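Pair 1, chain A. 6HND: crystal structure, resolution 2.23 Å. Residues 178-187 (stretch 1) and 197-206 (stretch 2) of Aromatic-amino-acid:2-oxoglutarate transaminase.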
# COMPACT_ATOMS: atom_id res chain seq x y z
N LEU A 178 2.36 19.12 5.86
CA LEU A 178 1.66 20.19 5.10
C LEU A 178 0.15 20.19 5.38
O LEU A 178 -0.54 19.24 5.03
CB LEU A 178 1.93 20.00 3.61
CG LEU A 178 3.39 20.02 3.19
CD1 LEU A 178 3.51 19.71 1.71
CD2 LEU A 178 4.04 21.34 3.53
N ASP A 179 -0.37 21.27 5.94
CA ASP A 179 -1.83 21.53 6.01
C ASP A 179 -2.25 22.19 4.71
O ASP A 179 -1.37 22.67 3.96
CB ASP A 179 -2.18 22.42 7.21
CG ASP A 179 -2.31 21.62 8.48
OD1 ASP A 179 -3.02 20.58 8.43
OD2 ASP A 179 -1.69 22.02 9.49
N ASP A 180 -3.56 22.21 4.49
CA ASP A 180 -4.23 22.94 3.38
C ASP A 180 -3.78 24.41 3.43
O ASP A 180 -3.90 25.01 4.49
CB ASP A 180 -5.75 22.81 3.51
CG ASP A 180 -6.41 22.68 2.16
OD1 ASP A 180 -6.69 23.74 1.56
OD2 ASP A 180 -6.61 21.51 1.70
N GLY A 181 -3.25 24.94 2.33
CA GLY A 181 -2.78 26.33 2.25
C GLY A 181 -1.29 26.48 2.49
O GLY A 181 -0.74 27.56 2.20
N ASP A 182 -0.61 25.48 3.05
CA ASP A 182 0.84 25.59 3.32
C ASP A 182 1.62 25.65 1.99
O ASP A 182 1.09 25.29 0.92
CB ASP A 182 1.32 24.46 4.21
CG ASP A 182 0.87 24.59 5.65
OD1 ASP A 182 0.26 25.63 5.98
OD2 ASP A 182 1.18 23.67 6.44
N VAL A 183 2.83 26.18 2.06
CA VAL A 183 3.77 26.24 0.91
C VAL A 183 4.87 25.19 1.14
O VAL A 183 5.39 25.12 2.26
CB VAL A 183 4.35 27.66 0.77
CG1 VAL A 183 5.48 27.74 -0.25
CG2 VAL A 183 3.25 28.64 0.42
N ILE A 184 5.21 24.40 0.13
CA ILE A 184 6.44 23.58 0.17
C ILE A 184 7.36 24.07 -0.94
O ILE A 184 6.89 24.33 -2.08
CB ILE A 184 6.19 22.06 0.09
CG1 ILE A 184 7.53 21.32 0.23
CG2 ILE A 184 5.43 21.69 -1.16
CD1 ILE A 184 7.43 19.91 0.70
N LEU A 185 8.61 24.25 -0.55
CA LEU A 185 9.74 24.60 -1.44
C LEU A 185 10.18 23.32 -2.15
O LEU A 185 10.53 22.35 -1.44
CB LEU A 185 10.88 25.12 -0.56
CG LEU A 185 10.55 26.39 0.19
CD1 LEU A 185 11.56 26.62 1.30
CD2 LEU A 185 10.51 27.56 -0.79
N VAL A 186 10.16 23.34 -3.48
CA VAL A 186 10.55 22.15 -4.29
C VAL A 186 11.62 22.58 -5.29
O VAL A 186 11.46 23.66 -5.92
CB VAL A 186 9.30 21.55 -4.96
CG1 VAL A 186 9.66 20.38 -5.85
CG2 VAL A 186 8.26 21.12 -3.93
N GLU A 187 12.66 21.77 -5.44
CA GLU A 187 13.67 21.91 -6.53
C GLU A 187 12.93 22.07 -7.86
O GLU A 187 12.06 21.26 -8.14
CB GLU A 187 14.65 20.74 -6.50
CG GLU A 187 15.52 20.74 -5.25
CD GLU A 187 16.18 19.43 -4.87
OE1 GLU A 187 15.62 18.37 -5.20
OE2 GLU A 187 17.20 19.48 -4.13
N PHE A 197 1.42 14.48 -4.25
CA PHE A 197 1.33 14.27 -2.79
C PHE A 197 1.22 15.63 -2.09
O PHE A 197 0.44 15.72 -1.15
CB PHE A 197 2.53 13.49 -2.28
CG PHE A 197 3.01 12.36 -3.16
CD1 PHE A 197 2.10 11.54 -3.81
CD2 PHE A 197 4.37 12.10 -3.29
CE1 PHE A 197 2.54 10.50 -4.61
CE2 PHE A 197 4.80 11.04 -4.07
CZ PHE A 197 3.89 10.26 -4.75
N SER A 198 1.97 16.64 -2.54
CA SER A 198 1.88 17.99 -1.95
C SER A 198 0.49 18.55 -2.31
O SER A 198 -0.22 19.00 -1.40
CB SER A 198 3.05 18.91 -2.33
OG SER A 198 3.12 19.12 -3.73
N ASP A 199 0.06 18.40 -3.57
CA ASP A 199 -1.30 18.83 -4.02
C ASP A 199 -2.37 18.15 -3.14
O ASP A 199 -3.30 18.84 -2.67
CB ASP A 199 -1.53 18.52 -5.49
CG ASP A 199 -2.98 18.73 -5.88
OD1 ASP A 199 -3.38 19.91 -6.03
OD2 ASP A 199 -3.72 17.71 -5.95
N ASN A 200 -2.24 16.85 -2.88
CA ASN A 200 -3.14 16.09 -2.00
C ASN A 200 -3.22 16.73 -0.61
O ASN A 200 -4.24 16.59 0.03
CB ASN A 200 -2.68 14.64 -1.84
CG ASN A 200 -3.75 13.76 -1.23
OD1 ASN A 200 -4.86 13.65 -1.74
ND2 ASN A 200 -3.40 13.09 -0.15
N ALA A 201 -2.13 17.31 -0.10
CA ALA A 201 -2.10 17.82 1.28
C ALA A 201 -2.67 19.23 1.30
O ALA A 201 -2.74 19.79 2.39
CB ALA A 201 -0.68 17.79 1.85
N GLY A 202 -3.03 19.76 0.12
CA GLY A 202 -3.52 21.13 -0.11
C GLY A 202 -2.42 22.20 -0.18
O GLY A 202 -2.74 23.41 -0.10
N ALA A 203 -1.15 21.82 -0.36
CA ALA A 203 0.00 22.74 -0.31
C ALA A 203 0.32 23.27 -1.72
O ALA A 203 0.04 22.56 -2.71
CB ALA A 203 1.19 22.02 0.29
N LYS A 204 0.85 24.49 -1.79
CA LYS A 204 1.39 25.07 -3.05
C LYS A 204 2.90 24.75 -3.13
O LYS A 204 3.63 24.94 -2.13
CB LYS A 204 1.10 26.57 -3.17
CG LYS A 204 1.01 27.08 -4.61
CD LYS A 204 1.72 28.40 -4.92
CE LYS A 204 2.54 28.42 -6.21
NZ LYS A 204 1.78 28.93 -7.38
N ALA A 205 3.35 24.27 -4.29
CA ALA A 205 4.77 24.05 -4.63
C ALA A 205 5.36 25.36 -5.15
O ALA A 205 4.85 25.92 -6.14
CB ALA A 205 4.88 22.96 -5.65
N VAL A 206 6.42 25.84 -4.50
CA VAL A 206 7.21 27.01 -4.96
C VAL A 206 8.57 26.48 -5.41
O VAL A 206 9.25 25.78 -4.66
CB VAL A 206 7.30 28.07 -3.85
CG1 VAL A 206 8.48 29.01 -4.03
CG2 VAL A 206 5.97 28.82 -3.77

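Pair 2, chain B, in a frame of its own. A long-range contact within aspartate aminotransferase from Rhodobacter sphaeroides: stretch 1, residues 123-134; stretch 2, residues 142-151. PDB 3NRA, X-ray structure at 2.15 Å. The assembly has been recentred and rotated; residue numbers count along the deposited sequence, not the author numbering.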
# COMPACT_ATOMS: atom_id res chain seq x y z
N VAL B 123 10.41 -12.86 7.22
CA VAL B 123 9.78 -14.13 7.58
C VAL B 123 9.51 -15.00 6.33
O VAL B 123 8.81 -14.60 5.42
CB VAL B 123 8.48 -13.92 8.37
CG1 VAL B 123 7.88 -15.28 8.75
CG2 VAL B 123 8.73 -13.03 9.62
N ALA B 124 10.13 -16.16 6.29
CA ALA B 124 9.86 -17.15 5.27
C ALA B 124 8.99 -18.24 5.84
O ALA B 124 8.86 -18.38 7.06
CB ALA B 124 11.17 -17.75 4.74
N ARG B 125 8.47 -19.07 4.96
CA ARG B 125 7.62 -20.18 5.33
C ARG B 125 8.29 -21.11 6.38
O ARG B 125 9.39 -21.62 6.15
CB ARG B 125 7.27 -20.96 4.07
CG ARG B 125 6.52 -22.25 4.30
CD ARG B 125 5.72 -22.66 3.07
NE ARG B 125 5.73 -24.11 2.88
CZ ARG B 125 6.69 -24.80 2.26
NH1 ARG B 125 7.80 -24.20 1.78
NH2 ARG B 125 6.56 -26.12 2.13
N GLY B 126 7.61 -21.30 7.52
CA GLY B 126 8.10 -22.18 8.59
C GLY B 126 9.02 -21.52 9.62
O GLY B 126 9.37 -22.14 10.61
N ASP B 127 9.41 -20.28 9.39
CA ASP B 127 10.27 -19.56 10.36
C ASP B 127 9.51 -19.27 11.63
O ASP B 127 8.38 -18.84 11.57
CB ASP B 127 10.76 -18.25 9.79
CG ASP B 127 11.80 -18.42 8.73
OD1 ASP B 127 12.21 -19.57 8.47
OD2 ASP B 127 12.22 -17.38 8.14
N LYS B 128 10.15 -19.51 12.77
CA LYS B 128 9.60 -19.08 14.05
C LYS B 128 9.77 -17.56 14.29
O LYS B 128 10.83 -17.00 14.05
CB LYS B 128 10.22 -19.88 15.17
CG LYS B 128 9.67 -21.29 15.22
CD LYS B 128 10.51 -22.21 16.05
CE LYS B 128 9.93 -23.61 16.05
NZ LYS B 128 10.94 -24.62 16.29
N VAL B 129 8.70 -16.91 14.71
CA VAL B 129 8.70 -15.49 14.98
C VAL B 129 8.15 -15.24 16.36
O VAL B 129 7.06 -15.71 16.65
CB VAL B 129 7.83 -14.73 13.95
CG1 VAL B 129 7.95 -13.22 14.17
CG2 VAL B 129 8.21 -15.12 12.51
N ALA B 130 8.93 -14.55 17.21
CA ALA B 130 8.48 -14.16 18.56
C ALA B 130 7.53 -12.97 18.45
O ALA B 130 7.89 -11.94 17.86
CB ALA B 130 9.67 -13.81 19.46
N ILE B 131 6.33 -13.12 19.00
CA ILE B 131 5.29 -12.07 18.97
C ILE B 131 4.78 -11.91 20.39
O ILE B 131 4.57 -12.91 21.10
CB ILE B 131 4.11 -12.48 18.04
CG1 ILE B 131 4.59 -12.59 16.57
CG2 ILE B 131 2.88 -11.52 18.19
CD1 ILE B 131 5.05 -11.30 15.99
N VAL B 132 4.65 -10.66 20.82
CA VAL B 132 4.15 -10.35 22.15
C VAL B 132 2.62 -10.49 22.21
O VAL B 132 1.93 -10.21 21.23
CB VAL B 132 4.54 -8.90 22.56
CG1 VAL B 132 4.01 -8.55 24.00
CG2 VAL B 132 6.08 -8.71 22.47
N GLN B 133 2.11 -10.95 23.34
CA GLN B 133 0.68 -11.01 23.63
C GLN B 133 0.40 -10.28 24.95
O GLN B 133 0.99 -10.61 25.97
CB GLN B 133 0.23 -12.48 23.75
CG GLN B 133 0.42 -13.29 22.49
CD GLN B 133 -0.20 -14.64 22.57
OE1 GLN B 133 -0.08 -15.33 23.57
NE2 GLN B 133 -0.87 -15.06 21.50
N PRO B 134 -0.43 -9.24 24.94
CA PRO B 134 -1.10 -8.60 23.82
C PRO B 134 -0.19 -7.70 23.01
O PRO B 134 0.78 -7.12 23.56
CB PRO B 134 -2.17 -7.78 24.51
CG PRO B 134 -1.53 -7.42 25.81
CD PRO B 134 -0.86 -8.64 26.22
N LEU B 142 0.19 -11.10 10.19
CA LEU B 142 1.30 -11.00 9.28
C LEU B 142 2.19 -12.23 9.30
O LEU B 142 2.51 -12.80 8.24
CB LEU B 142 2.11 -9.77 9.57
CG LEU B 142 1.50 -8.49 9.03
CD1 LEU B 142 2.21 -7.31 9.62
CD2 LEU B 142 1.57 -8.47 7.49
N VAL B 143 2.57 -12.67 10.50
CA VAL B 143 3.39 -13.88 10.66
C VAL B 143 2.71 -15.07 10.00
O VAL B 143 3.32 -15.80 9.24
CB VAL B 143 3.71 -14.19 12.16
CG1 VAL B 143 4.33 -15.52 12.28
CG2 VAL B 143 4.68 -13.08 12.75
N GLU B 144 1.42 -15.21 10.24
CA GLU B 144 0.72 -16.37 9.76
C GLU B 144 0.41 -16.31 8.24
O GLU B 144 0.47 -17.34 7.56
CB GLU B 144 -0.52 -16.65 10.65
CG GLU B 144 -0.05 -17.38 12.00
CD GLU B 144 -1.11 -17.50 13.10
OE1 GLU B 144 -2.22 -16.94 12.96
OE2 GLU B 144 -0.80 -18.17 14.14
N PHE B 145 0.24 -15.10 7.69
CA PHE B 145 0.09 -14.92 6.26
C PHE B 145 1.34 -15.34 5.48
O PHE B 145 1.24 -15.92 4.41
CB PHE B 145 -0.21 -13.48 5.93
CG PHE B 145 -0.46 -13.24 4.46
CD1 PHE B 145 -1.56 -13.80 3.85
CD2 PHE B 145 0.42 -12.51 3.69
CE1 PHE B 145 -1.81 -13.57 2.49
CE2 PHE B 145 0.18 -12.31 2.32
CZ PHE B 145 -0.92 -12.85 1.74
N PHE B 146 2.51 -15.05 6.04
CA PHE B 146 3.74 -15.51 5.44
C PHE B 146 4.14 -16.96 5.89
O PHE B 146 5.26 -17.41 5.66
CB PHE B 146 4.84 -14.47 5.67
CG PHE B 146 4.65 -13.21 4.84
CD1 PHE B 146 4.87 -13.22 3.46
CD2 PHE B 146 4.20 -12.05 5.41
CE1 PHE B 146 4.64 -12.08 2.69
CE2 PHE B 146 3.98 -10.91 4.65
CZ PHE B 146 4.20 -10.93 3.29
N GLU B 147 3.18 -17.70 6.47
CA GLU B 147 3.35 -19.10 6.88
C GLU B 147 4.52 -19.31 7.85
O GLU B 147 5.10 -20.42 7.93
CB GLU B 147 3.47 -20.01 5.65
CG GLU B 147 2.26 -19.89 4.66
CD GLU B 147 2.24 -21.01 3.58
OE1 GLU B 147 2.33 -22.22 3.94
OE2 GLU B 147 2.14 -20.66 2.37
N GLY B 148 4.80 -18.28 8.67
CA GLY B 148 5.66 -18.42 9.83
C GLY B 148 4.90 -19.01 10.99
O GLY B 148 3.67 -19.05 10.97
N GLU B 149 5.63 -19.46 12.00
CA GLU B 149 5.05 -20.01 13.22
C GLU B 149 5.26 -19.00 14.36
O GLU B 149 6.40 -18.73 14.77
CB GLU B 149 5.75 -21.30 13.56
CG GLU B 149 5.18 -22.06 14.77
CD GLU B 149 6.11 -23.21 15.25
OE1 GLU B 149 6.94 -23.72 14.44
OE2 GLU B 149 6.01 -23.58 16.44
N MSE B 150 4.18 -18.43 14.87
CA MSE B 150 4.27 -17.53 16.04
C MSE B 150 4.68 -18.33 17.26
O MSE B 150 4.09 -19.38 17.55
CB MSE B 150 2.94 -16.83 16.33
CG MSE B 150 2.87 -16.20 17.78
SE MSE B 150 1.32 -15.08 17.97
CE MSE B 150 0.07 -16.52 18.31
N VAL B 151 5.66 -17.79 17.99
CA VAL B 151 5.99 -18.23 19.35
C VAL B 151 5.64 -17.07 20.27
O VAL B 151 6.24 -16.00 20.16
CB VAL B 151 7.48 -18.60 19.48
CG1 VAL B 151 7.81 -19.16 20.93
CG2 VAL B 151 7.88 -19.62 18.39
O HOH W 1 8.39 -24.04 12.19

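In both pairs a type II turn leads into a β-strand, and the end of a helix leads into a second strand that runs parallel to the first. The 14 central residues superpose with an RMSD of 0.4 Å, and the strand axes cross at -41° in pair 1 and -43° in pair 2. The same five-bond ladder joins the backbones. It starts in the turn, where Gly A181 N donates to Gly A202 O (2.9 Å) and, at the matching positions, Gly B126 N donates to Glu B147 O (2.7 Å). It then alternates between the strands, ending with Val A186 N to Val A206 O (2.9 Å) and Ile B131 N to Val B151 O (3.1 Å).

The turn is closely shared, with glycine and aspartate at the same two positions. Gly A181 and Gly B126 have positive phi, and at their backbone angles a CB would jam against the preceding carbonyl, so glycine is called for. One residue later, Asp A182 and Asp B127 share the m rotamer, and each carboxylate reaches back across the turn: Asp A179 N donates to Asp A182 OD2 (2.9 Å), and Ala B124 N to Asp B127 OD2 (3.0 Å). A short acidic side chain suits this place because it can accept a bond from the first residue of its own turn.

After the helix, the pairs distribute their glycines differently. Gly A202 has positive phi and closes a Schellman motif; an ideal CB there would lie 2.2 Å from Asp A180 OD2, a clash. Its match, Glu B147, also has positive phi but carries a side chain whose CA-to-CB bond points toward the other stretch, and its OE1 comes 3.5 Å from Arg B125 CD. Their charges attract only loosely, with Arg B125 NE 4.0 Å from Glu B147 OE1, beyond a salt bridge. At the next position the small residue is Ala A203 in pair 1, whose CB packs 3.6 Å from Leu A178 CD1. In pair 2 it is Gly B148, where an ideal CB would come within 2.8 Å of Val B123 CG1.

The strand faces show similar trade-offs. On one face, Val A183 CG1 meets Val A206 CG2 at 3.7 Å, an apolar contact between branched side chains. Lys B128 occupies the position of Val A183: its CB still lies 4.0 Å from Val B151 CG2, while its long chain runs beside Glu B149, bringing Lys B128 CE to 3.4 Å from Glu B149 OE1. A water donates to both Gly B126 O and Glu B149 OE1, each at 2.7 Å, tying the turn to the second strand.

On the other face, Ile A184 and Ser A198 pair a large residue with a small one, Ile A184 CG2 to Ser A198 CB at 3.8 Å. Pair 2 uses two valines of intermediate size, Val B129 CG1 lying 3.6 Å from Val B143 CG2. Farther along, Val A186 CG2 only grazes Ala A205 CB at 4.2 Å. The corresponding Ile B131 and selenomethionine Met B150 are both larger and meet more closely, Ile B131 CB to Met B150 SE at 3.8 Å.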